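Local coordinates for DnaD domain protein (Enterococcus faecalis, PDB 2I5U), which is of unknown function but, as a DnaB/DnaD-family member represented here by one helical domain, probably takes part in initiating DNA replication, at residues 29-34 and 39-44; 45-50 and 68-73; 49-54 and 60-65. One frame throughout, in Å; residues are numbered along the deposited sequence. Where two conformers were deposited one is given.

Contact 1: 29-34 and 39-44; sequences SDFEKI and KEAEQL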
loop_
_atom_site.group_PDB
_atom_site.type_symbol
_atom_site.label_atom_id
_atom_site.label_comp_id
_atom_site.label_asym_id
_atom_site.label_seq_id
_atom_site.Cartn_x
_atom_site.Cartn_y
_atom_site.Cartn_z
ATOM N N SER A 29 3.056 -9.262 -2.783
ATOM C CA SER A 29 3.831 -10.290 -3.488
ATOM C C SER A 29 5.122 -9.722 -4.075
ATOM O O SER A 29 6.189 -10.377 -4.022
ATOM C CB SER A 29 2.990 -10.918 -4.591
ATOM O OG SER A 29 1.989 -11.756 -4.035
ATOM N N ASP A 30 5.045 -8.516 -4.635
ATOM C CA ASP A 30 6.199 -7.909 -5.281
ATOM C C ASP A 30 7.279 -7.522 -4.274
ATOM O O ASP A 30 8.471 -7.711 -4.534
ATOM C CB ASP A 30 5.793 -6.729 -6.173
ATOM C CG ASP A 30 5.258 -7.175 -7.533
ATOM O OD1 ASP A 30 5.370 -8.375 -7.886
ATOM O OD2 ASP A 30 4.735 -6.317 -8.259
ATOM N N PHE A 31 6.874 -7.044 -3.103
ATOM C CA PHE A 31 7.849 -6.751 -2.053
ATOM C C PHE A 31 8.450 -8.031 -1.523
ATOM O O PHE A 31 9.647 -8.063 -1.215
ATOM C CB PHE A 31 7.259 -5.888 -0.936
ATOM C CG PHE A 31 7.228 -4.422 -1.276
ATOM C CD1 PHE A 31 8.407 -3.688 -1.348
ATOM C CD2 PHE A 31 6.041 -3.790 -1.594
ATOM C CE1 PHE A 31 8.376 -2.334 -1.693
ATOM C CE2 PHE A 31 6.026 -2.442 -1.938
ATOM C CZ PHE A 31 7.186 -1.729 -1.995
ATOM N N GLU A 32 7.657 -9.103 -1.459
ATOM C CA GLU A 32 8.201 -10.420 -1.057
ATOM C C GLU A 32 9.254 -10.927 -2.033
ATOM O O GLU A 32 10.239 -11.566 -1.621
ATOM C CB GLU A 32 7.086 -11.456 -0.895
ATOM C CG GLU A 32 6.259 -11.258 0.377
ATOM C CD GLU A 32 4.960 -12.058 0.396
ATOM O OE1 GLU A 32 4.519 -12.554 -0.669
ATOM O OE2 GLU A 32 4.365 -12.170 1.484
ATOM N N LYS A 33 9.077 -10.640 -3.319
ATOM C CA LYS A 33 10.027 -11.078 -4.349
ATOM C C LYS A 33 11.410 -10.444 -4.198
ATOM O O LYS A 33 12.369 -10.936 -4.777
ATOM C CB LYS A 33 9.495 -10.779 -5.748
ATOM C CG LYS A 33 8.364 -11.691 -6.197
ATOM C CD LYS A 33 7.956 -11.420 -7.635
ATOM C CE LYS A 33 6.707 -12.223 -8.008
ATOM N NZ LYS A 33 6.378 -12.129 -9.459
ATOM N N ILE A 34 11.515 -9.344 -3.463
ATOM C CA ILE A 34 12.841 -8.763 -3.184
ATOM C C ILE A 34 13.221 -8.844 -1.712
ATOM O O ILE A 34 14.147 -8.175 -1.266
ATOM C CB ILE A 34 12.994 -7.326 -3.741
ATOM C CG1 ILE A 34 11.875 -6.396 -3.267
ATOM C CG2 ILE A 34 13.006 -7.375 -5.249
ATOM C CD1 ILE A 34 12.049 -5.793 -1.857
ATOM N N LYS A 39 4.534 -9.372 6.473
ATOM C CA LYS A 39 4.236 -8.356 7.484
ATOM C C LYS A 39 4.886 -7.010 7.162
ATOM O O LYS A 39 4.257 -5.958 7.288
ATOM C CB LYS A 39 4.711 -8.829 8.853
ATOM C CG LYS A 39 4.104 -8.055 10.003
ATOM C CD LYS A 39 2.711 -8.590 10.360
ATOM C CE LYS A 39 1.751 -7.469 10.728
ATOM N NZ LYS A 39 2.302 -6.576 11.787
ATOM N N GLU A 40 6.145 -7.045 6.738
ATOM C CA GLU A 40 6.873 -5.824 6.376
ATOM C C GLU A 40 6.243 -5.161 5.152
ATOM O O GLU A 40 6.149 -3.934 5.085
ATOM C CB GLU A 40 8.344 -6.142 6.066
ATOM C CG GLU A 40 9.208 -6.394 7.283
ATOM C CD GLU A 40 10.553 -7.032 6.939
ATOM O OE1 GLU A 40 10.644 -7.787 5.948
ATOM O OE2 GLU A 40 11.521 -6.796 7.695
ATOM N N ALA A 41 5.834 -5.982 4.188
ATOM C CA ALA A 41 5.207 -5.475 2.973
ATOM C C ALA A 41 3.883 -4.790 3.329
ATOM O O ALA A 41 3.582 -3.700 2.832
ATOM C CB ALA A 41 5.003 -6.621 1.954
ATOM N N GLU A 42 3.095 -5.416 4.189
ATOM C CA GLU A 42 1.843 -4.819 4.664
ATOM C C GLU A 42 2.087 -3.485 5.352
ATOM O O GLU A 42 1.344 -2.517 5.131
ATOM C CB GLU A 42 1.122 -5.799 5.593
ATOM C CG GLU A 42 -0.304 -5.423 5.971
ATOM C CD GLU A 42 -0.919 -6.404 6.967
ATOM O OE1 GLU A 42 -0.373 -6.553 8.084
ATOM O OE2 GLU A 42 -1.937 -7.046 6.616
ATOM N N GLN A 43 3.124 -3.431 6.184
ATOM C CA GLN A 43 3.504 -2.203 6.877
ATOM C C GLN A 43 3.873 -1.084 5.904
ATOM O O GLN A 43 3.541 0.073 6.136
ATOM C CB GLN A 43 4.675 -2.464 7.836
ATOM C CG GLN A 43 4.294 -3.301 9.055
ATOM C CD GLN A 43 5.457 -3.559 10.010
ATOM O OE1 GLN A 43 6.635 -3.533 9.619
ATOM N NE2 GLN A 43 5.127 -3.847 11.264
ATOM N N LEU A 44 4.547 -1.430 4.810
ATOM C CA LEU A 44 4.903 -0.441 3.789
ATOM C C LEU A 44 3.646 0.156 3.156
ATOM O O LEU A 44 3.540 1.360 2.969
ATOM C CB LEU A 44 5.770 -1.051 2.692
ATOM C CG LEU A 44 7.225 -1.354 3.083
ATOM C CD1 LEU A 44 7.924 -2.176 1.991
ATOM C CD2 LEU A 44 7.987 -0.077 3.363
#

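Contact 2: 45-50 and 68-73; sequences IVKAIE and KDWEQR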
loop_
_atom_site.group_PDB
_atom_site.type_symbol
_atom_site.label_atom_id
_atom_site.label_comp_id
_atom_site.label_asym_id
_atom_site.label_seq_id
_atom_site.Cartn_x
_atom_site.Cartn_y
_atom_site.Cartn_z
ATOM N N ILE A 45 2.675 -0.690 2.859
ATOM C CA ILE A 45 1.457 -0.201 2.240
ATOM C C ILE A 45 0.697 0.720 3.217
ATOM O O ILE A 45 0.236 1.792 2.840
ATOM C CB ILE A 45 0.562 -1.344 1.707
ATOM C CG1 ILE A 45 1.259 -2.048 0.538
ATOM C CG2 ILE A 45 -0.771 -0.787 1.242
ATOM C CD1 ILE A 45 0.701 -3.400 0.228
ATOM N N VAL A 46 0.596 0.308 4.470
ATOM C CA VAL A 46 -0.052 1.146 5.475
ATOM C C VAL A 46 0.623 2.517 5.538
ATOM O O VAL A 46 -0.063 3.559 5.580
ATOM C CB VAL A 46 -0.035 0.489 6.854
ATOM C CG1 VAL A 46 -0.493 1.485 7.922
ATOM C CG2 VAL A 46 -0.923 -0.755 6.869
ATOM N N LYS A 47 1.956 2.530 5.558
ATOM C CA LYS A 47 2.694 3.792 5.610
ATOM C C LYS A 47 2.424 4.673 4.375
ATOM O O LYS A 47 2.275 5.883 4.494
ATOM C CB LYS A 47 4.195 3.540 5.760
ATOM C CG LYS A 47 5.027 4.797 5.865
ATOM C CD LYS A 47 4.863 5.466 7.220
ATOM C CE LYS A 47 4.945 6.980 7.143
ATOM N NZ LYS A 47 3.600 7.570 6.881
ATOM N N ALA A 48 2.410 4.075 3.183
ATOM C CA ALA A 48 2.110 4.832 1.967
ATOM C C ALA A 48 0.698 5.421 2.064
ATOM O O ALA A 48 0.461 6.540 1.637
ATOM C CB ALA A 48 2.246 3.954 0.708
ATOM N N ILE A 49 -0.245 4.675 2.612
ATOM C CA ILE A 49 -1.610 5.205 2.769
ATOM C C ILE A 49 -1.638 6.389 3.728
ATOM O O ILE A 49 -2.289 7.422 3.453
ATOM C CB ILE A 49 -2.594 4.106 3.232
ATOM C CG1 ILE A 49 -2.779 3.109 2.092
ATOM C CG2 ILE A 49 -3.936 4.693 3.625
ATOM C CD1 ILE A 49 -3.541 1.804 2.498
ATOM N N GLU A 50 -0.889 6.285 4.811
ATOM C CA GLU A 50 -0.749 7.408 5.761
ATOM C C GLU A 50 -0.181 8.649 5.085
ATOM O O GLU A 50 -0.655 9.770 5.305
ATOM C CB GLU A 50 0.155 7.015 6.927
ATOM C CG GLU A 50 -0.519 6.046 7.870
ATOM C CD GLU A 50 0.325 5.679 9.064
ATOM O OE1 GLU A 50 1.539 5.437 8.890
ATOM O OE2 GLU A 50 -0.242 5.613 10.186
ATOM N N LYS A 68 6.217 2.250 -5.933
ATOM C CA LYS A 68 7.162 1.933 -7.032
ATOM C C LYS A 68 8.551 2.408 -6.697
ATOM O O LYS A 68 9.562 1.741 -7.047
ATOM C CB LYS A 68 6.735 2.586 -8.342
ATOM C CG LYS A 68 5.579 1.921 -9.013
ATOM C CD LYS A 68 5.261 2.597 -10.330
ATOM C CE LYS A 68 4.012 2.012 -10.975
ATOM N NZ LYS A 68 3.571 2.747 -12.228
ATOM N N ASP A 69 8.631 3.589 -6.075
ATOM C CA ASP A 69 9.907 4.141 -5.618
ATOM C C ASP A 69 10.552 3.175 -4.647
ATOM O O ASP A 69 11.674 2.715 -4.854
ATOM C CB ASP A 69 9.716 5.480 -4.898
ATOM C CG ASP A 69 9.333 6.598 -5.824
ATOM O OD1 ASP A 69 9.659 6.527 -7.020
ATOM O OD2 ASP A 69 8.720 7.573 -5.345
ATOM N N TRP A 70 9.811 2.848 -3.597
ATOM C CA TRP A 70 10.331 2.008 -2.534
ATOM C C TRP A 70 10.768 0.639 -3.053
ATOM O O TRP A 70 11.803 0.103 -2.624
ATOM C CB TRP A 70 9.266 1.863 -1.439
ATOM C CG TRP A 70 8.970 3.159 -0.721
ATOM C CD1 TRP A 70 9.632 4.343 -0.854
ATOM C CD2 TRP A 70 7.946 3.384 0.261
ATOM N NE1 TRP A 70 9.078 5.294 -0.044
ATOM C CE2 TRP A 70 8.042 4.733 0.660
ATOM C CE3 TRP A 70 6.949 2.579 0.825
ATOM C CZ2 TRP A 70 7.203 5.294 1.634
ATOM C CZ3 TRP A 70 6.099 3.143 1.793
ATOM C CH2 TRP A 70 6.230 4.482 2.177
ATOM N N GLU A 71 10.011 0.093 -3.995
ATOM C CA GLU A 71 10.301 -1.234 -4.542
ATOM C C GLU A 71 11.605 -1.241 -5.327
ATOM O O GLU A 71 12.447 -2.137 -5.138
ATOM C CB GLU A 71 9.164 -1.695 -5.453
ATOM C CG GLU A 71 9.436 -3.034 -6.137
ATOM C CD GLU A 71 8.476 -3.326 -7.257
ATOM O OE1 GLU A 71 8.025 -2.372 -7.937
ATOM O OE2 GLU A 71 8.176 -4.532 -7.490
ATOM N N GLN A 72 11.786 -0.251 -6.198
ATOM C CA GLN A 72 13.017 -0.166 -6.993
ATOM C C GLN A 72 14.246 0.085 -6.119
ATOM O O GLN A 72 15.338 -0.435 -6.407
ATOM C CB GLN A 72 12.899 0.896 -8.102
ATOM C CG GLN A 72 12.690 2.329 -7.639
ATOM C CD GLN A 72 13.977 3.086 -7.394
ATOM O OE1 GLN A 72 15.072 2.616 -7.737
ATOM N NE2 GLN A 72 13.853 4.287 -6.813
ATOM N N ARG A 73 14.082 0.874 -5.060
ATOM C CA ARG A 73 15.191 1.132 -4.122
ATOM C C ARG A 73 15.511 -0.114 -3.293
ATOM O O ARG A 73 16.617 -0.243 -2.758
ATOM C CB ARG A 73 14.868 2.314 -3.192
ATOM C CG ARG A 73 14.721 3.661 -3.915
ATOM C CD ARG A 73 15.156 4.842 -3.046
ATOM N NE ARG A 73 14.244 5.993 -3.121
ATOM C CZ ARG A 73 14.400 7.124 -2.421
ATOM N NH1 ARG A 73 13.516 8.116 -2.542
ATOM N NH2 ARG A 73 15.430 7.266 -1.591
#

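Contact 3: 49-54 and 60-65; sequences IEIAID and YNYINA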
loop_
_atom_site.group_PDB
_atom_site.type_symbol
_atom_site.label_atom_id
_atom_site.label_comp_id
_atom_site.label_asym_id
_atom_site.label_seq_id
_atom_site.Cartn_x
_atom_site.Cartn_y
_atom_site.Cartn_z
ATOM N N ILE A 49 -0.245 4.675 2.612
ATOM C CA ILE A 49 -1.610 5.205 2.769
ATOM C C ILE A 49 -1.638 6.389 3.728
ATOM O O ILE A 49 -2.289 7.422 3.453
ATOM C CB ILE A 49 -2.594 4.106 3.232
ATOM C CG1 ILE A 49 -2.779 3.109 2.092
ATOM C CG2 ILE A 49 -3.936 4.693 3.625
ATOM C CD1 ILE A 49 -3.541 1.804 2.498
ATOM N N GLU A 50 -0.889 6.285 4.811
ATOM C CA GLU A 50 -0.749 7.408 5.761
ATOM C C GLU A 50 -0.181 8.649 5.085
ATOM O O GLU A 50 -0.655 9.770 5.305
ATOM C CB GLU A 50 0.155 7.015 6.927
ATOM C CG GLU A 50 -0.519 6.046 7.870
ATOM C CD GLU A 50 0.325 5.679 9.064
ATOM O OE1 GLU A 50 1.539 5.437 8.890
ATOM O OE2 GLU A 50 -0.242 5.613 10.186
ATOM N N ILE A 51 0.834 8.448 4.251
ATOM C CA ILE A 51 1.444 9.567 3.497
ATOM C C ILE A 51 0.407 10.227 2.570
ATOM O O ILE A 51 0.312 11.444 2.494
ATOM C CB ILE A 51 2.674 9.074 2.704
ATOM C CG1 ILE A 51 3.830 8.738 3.655
ATOM C CG2 ILE A 51 3.131 10.107 1.698
ATOM C CD1 ILE A 51 4.959 7.938 3.032
ATOM N N ALA A 52 -0.402 9.412 1.919
ATOM C CA ALA A 52 -1.438 9.900 1.027
ATOM C C ALA A 52 -2.509 10.677 1.792
ATOM O O ALA A 52 -3.017 11.690 1.306
ATOM C CB ALA A 52 -2.072 8.709 0.261
ATOM N N ILE A 53 -2.879 10.189 2.972
ATOM C CA ILE A 53 -3.824 10.919 3.829
ATOM C C ILE A 53 -3.283 12.312 4.169
ATOM O O ILE A 53 -3.980 13.324 4.026
ATOM C CB ILE A 53 -4.143 10.167 5.133
ATOM C CG1 ILE A 53 -4.917 8.885 4.841
ATOM C CG2 ILE A 53 -5.015 11.046 6.058
ATOM C CD1 ILE A 53 -4.896 7.889 5.993
ATOM N N ASP A 54 -2.046 12.357 4.637
ATOM C CA ASP A 54 -1.447 13.626 5.054
ATOM C C ASP A 54 -1.318 14.631 3.886
ATOM O O ASP A 54 -1.480 15.823 4.075
ATOM C CB ASP A 54 -0.071 13.398 5.707
ATOM C CG ASP A 54 -0.161 12.809 7.094
ATOM O OD1 ASP A 54 -1.269 12.787 7.681
ATOM O OD2 ASP A 54 0.899 12.375 7.597
ATOM N N TYR A 60 -5.367 5.555 -5.268
ATOM C CA TYR A 60 -4.393 4.506 -5.554
ATOM C C TYR A 60 -3.223 5.026 -6.382
ATOM O O TYR A 60 -2.088 4.592 -6.199
ATOM C CB TYR A 60 -5.051 3.307 -6.236
ATOM C CG TYR A 60 -4.051 2.249 -6.590
ATOM C CD1 TYR A 60 -3.519 1.425 -5.625
ATOM C CD2 TYR A 60 -3.602 2.081 -7.901
ATOM C CE1 TYR A 60 -2.571 0.444 -5.943
ATOM C CE2 TYR A 60 -2.677 1.114 -8.223
ATOM C CZ TYR A 60 -2.142 0.309 -7.242
ATOM O OH TYR A 60 -1.219 -0.668 -7.627
ATOM N N ASN A 61 -3.499 5.908 -7.334
ATOM C CA ASN A 61 -2.418 6.412 -8.188
ATOM C C ASN A 61 -1.274 6.996 -7.370
ATOM O O ASN A 61 -0.115 6.710 -7.619
ATOM C CB ASN A 61 -2.937 7.439 -9.190
ATOM C CG ASN A 61 -3.779 6.817 -10.300
ATOM O OD1 ASN A 61 -3.529 5.686 -10.738
ATOM N ND2 ASN A 61 -4.732 7.575 -10.797
ATOM N N TYR A 62 -1.621 7.791 -6.375
ATOM C CA TYR A 62 -0.615 8.464 -5.560
ATOM C C TYR A 62 0.155 7.435 -4.722
ATOM O O TYR A 62 1.401 7.480 -4.620
ATOM C CB TYR A 62 -1.288 9.481 -4.651
ATOM C CG TYR A 62 -0.337 10.393 -3.906
ATOM C CD1 TYR A 62 0.107 11.578 -4.473
ATOM C CD2 TYR A 62 0.031 10.119 -2.602
ATOM C CE1 TYR A 62 0.940 12.422 -3.781
ATOM C CE2 TYR A 62 0.869 10.960 -1.914
ATOM C CZ TYR A 62 1.329 12.100 -2.515
ATOM O OH TYR A 62 2.161 12.986 -1.820
ATOM N N ILE A 63 -0.580 6.475 -4.166
ATOM C CA ILE A 63 0.041 5.428 -3.359
ATOM C C ILE A 63 0.960 4.543 -4.204
ATOM O O ILE A 63 2.058 4.190 -3.781
ATOM C CB ILE A 63 -1.043 4.589 -2.634
ATOM C CG1 ILE A 63 -1.755 5.464 -1.598
ATOM C CG2 ILE A 63 -0.435 3.366 -1.995
ATOM C CD1 ILE A 63 -3.090 4.943 -1.224
ATOM N N ASN A 64 0.492 4.172 -5.386
ATOM C CA ASN A 64 1.271 3.361 -6.327
ATOM C C ASN A 64 2.624 4.020 -6.662
ATOM O O ASN A 64 3.649 3.353 -6.705
ATOM C CB ASN A 64 0.427 3.127 -7.592
ATOM C CG ASN A 64 1.057 2.181 -8.558
ATOM O OD1 ASN A 64 1.476 1.090 -8.208
ATOM N ND2 ASN A 64 1.085 2.583 -9.815
ATOM N N ALA A 65 2.609 5.317 -6.907
ATOM C CA ALA A 65 3.853 6.032 -7.218
ATOM C C ALA A 65 4.845 5.904 -6.072
ATOM O O ALA A 65 6.056 5.692 -6.297
ATOM C CB ALA A 65 3.568 7.471 -7.517
#

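Contact 1: 29-34 and 39-44
Phe31 does nearly all the work on its side of this contact, meeting Ala41 with its CB and Leu44 with its ring. One methyl of Leu44, CD1, sits over a face of the Phe31 ring, 3.8 Å from the ring centroid and 17° off the normal, a clear CH-pi contact. It is shifted somewhat toward the rim, on the side of CD1 and CE1; the Phe31 CD1 to Leu44 CD1 distance is 3.7 Å. The two side chains cross obliquely, and the ring meets this single branch of the leucine. Closer to the backbones, Phe31 CB touches Ala41 CB at 3.7 Å, and because alanine carries nothing beyond CB the main chains can come together here: Phe31 CA and Ala41 CA are 5.8 Å apart.

Both larger side chains start out in the same way, with CG lying opposite the carbonyl carbon and beside the backbone N (chi1 -81° in Phe31). That takes the Phe31 ring past Ala41 and brings Leu44 CD1 over the ring face. Behind the leucine, Leu44 N donates a helical bond to Glu40 O at 3.0 Å; Phe31 O accepts a turn bond from Ile34 N, 3.2 Å long, as the chain leaves helix 18-32. All three touching residues are buried, and their meeting is wholly apolar.

Further out, the Phe31 ring also meets Trp27, with the planes inclined at about 30°, and packs on Leu67 and Glu71 of helix 60-73. In the linker, Ser37 N is bonded to Glu40 OE1, which ties the loop to the start of the second helix. Two consecutive helices, 18-32 and 38-55, joined by a short loop and packed together by an aromatic residue near it, make a helix-loop-helix unit of this all-helical DnaD-type domain.

Contact 2: 45-50 and 68-73
Trp70 reaches across to Lys47 and Ala48 with the far corner of its indole, and the contact is mainly van der Waals. On the six-membered ring, CH2 lies 3.9 Å from Lys47 CG, and the neighbouring CZ3 lies 4.1 Å from Ala48 CB. The corner also lies against the main chain, with CH2 4.0 Å from Ala48 N. Both Lys47 CG and Ala48 N approach the ring obliquely. The lysine chain and the tryptophan side chain cross at about a right angle, so the aliphatic root of Lys47 runs across the end of the indole instead of lying along it.

The length of the tryptophan is what makes the contact possible. Even the closest CA atoms, those of Ala48 and Trp70, are 9.8 Å apart, and between these two segments the gap is bridged by the indole. Helices 38-55 and 60-73 are the last two of the four-helix domain, and the contact joins the middle of helix 38-55 to the C-terminal part of helix 60-73. Nearby, Trp70 also meets the ring of Phe75, its plane inclined at about 45°, and touches Ile51, while Ala48 packs inward on Ile63, Ile66 and Leu67.

The charged interaction stays within one helix. Lys47 sets CG opposite its own backbone N (chi1 -178°), which puts that carbon against Trp70; the chain then bends at chi2, chi3 and chi4 and carries the ammonium away. There Lys47 NZ forms a long, weak ion pair with Glu50 OE1 at 3.6 Å, one turn further on.

Contact 3: 49-54 and 60-65
Tyr62 and Ile63, adjacent in sequence, both touch Ala52, and their first torsions differ. In Tyr62 the ring carbon CG stands opposite the backbone N (chi1 -171°), which swings the ring over toward Ala52 and Ile51. Ile63 instead keeps CG1 beside its N (chi1 -67°), and an extended second torsion sends CD1 on to Ile49.

Ala52 CB is thus shared by both neighbours, lying 3.8 Å from Tyr62 CD2 and 3.8 Å from Ile63 CG1. The tyrosine ring also rests on the backbone, its CE2 being 3.9 Å from Ala52 CA. Ala52 CB comes to the ring obliquely, whereas Ile51 CG2 sits at the ring edge, near its plane, 4.3 Å from Tyr62 CE2. Deeper in, the terminal methyl CD1 of Ile63 lands on the CG1 methylene of Ile49, 3.8 Å away.

Helices 38-55 and 60-73 follow one another through a short turn, and the two segments flanking it run in largely opposed directions, 126° apart, with their axes 9.3 Å from each other at closest approach. The contact therefore closes the turn of a splayed helical hairpin at the C-terminal end of the DnaD-type fold. Ala52, with its short side chain, lies between the helices; Ile49 and Ile63 are buried in the core, and Tyr62 is partly exposed.

Beyond the segments, Ile63 continues onto Trp8 and Phe24, and Ile49 onto Phe13, so helices 2-9 and 18-32 and the loop between them border the same apolar cluster. In the turn, Asn59 OD1 accepts a hydrogen bond from Tyr62 N.

In the fold
Following the chain, helix 2-9 and helix 18-32 come first; contact 1 then closes the short loop between helix 18-32 and helix 38-55. Contacts 2 and 3 start from the middle and the later part of helix 38-55 and run to helix 60-73. The 49-54/60-65 contact closes the tight turn, and 45-50/68-73 spans a wider loop around it; the two share Ile49 and Glu50 and touch directly. Contact 1 precedes both in series. It meets contact 2 where Leu44 lies against Trp70, but is about 16 Å, centre to centre, from contact 3, across the chain's middle. Helix 38-55 is the element shared by all three contacts.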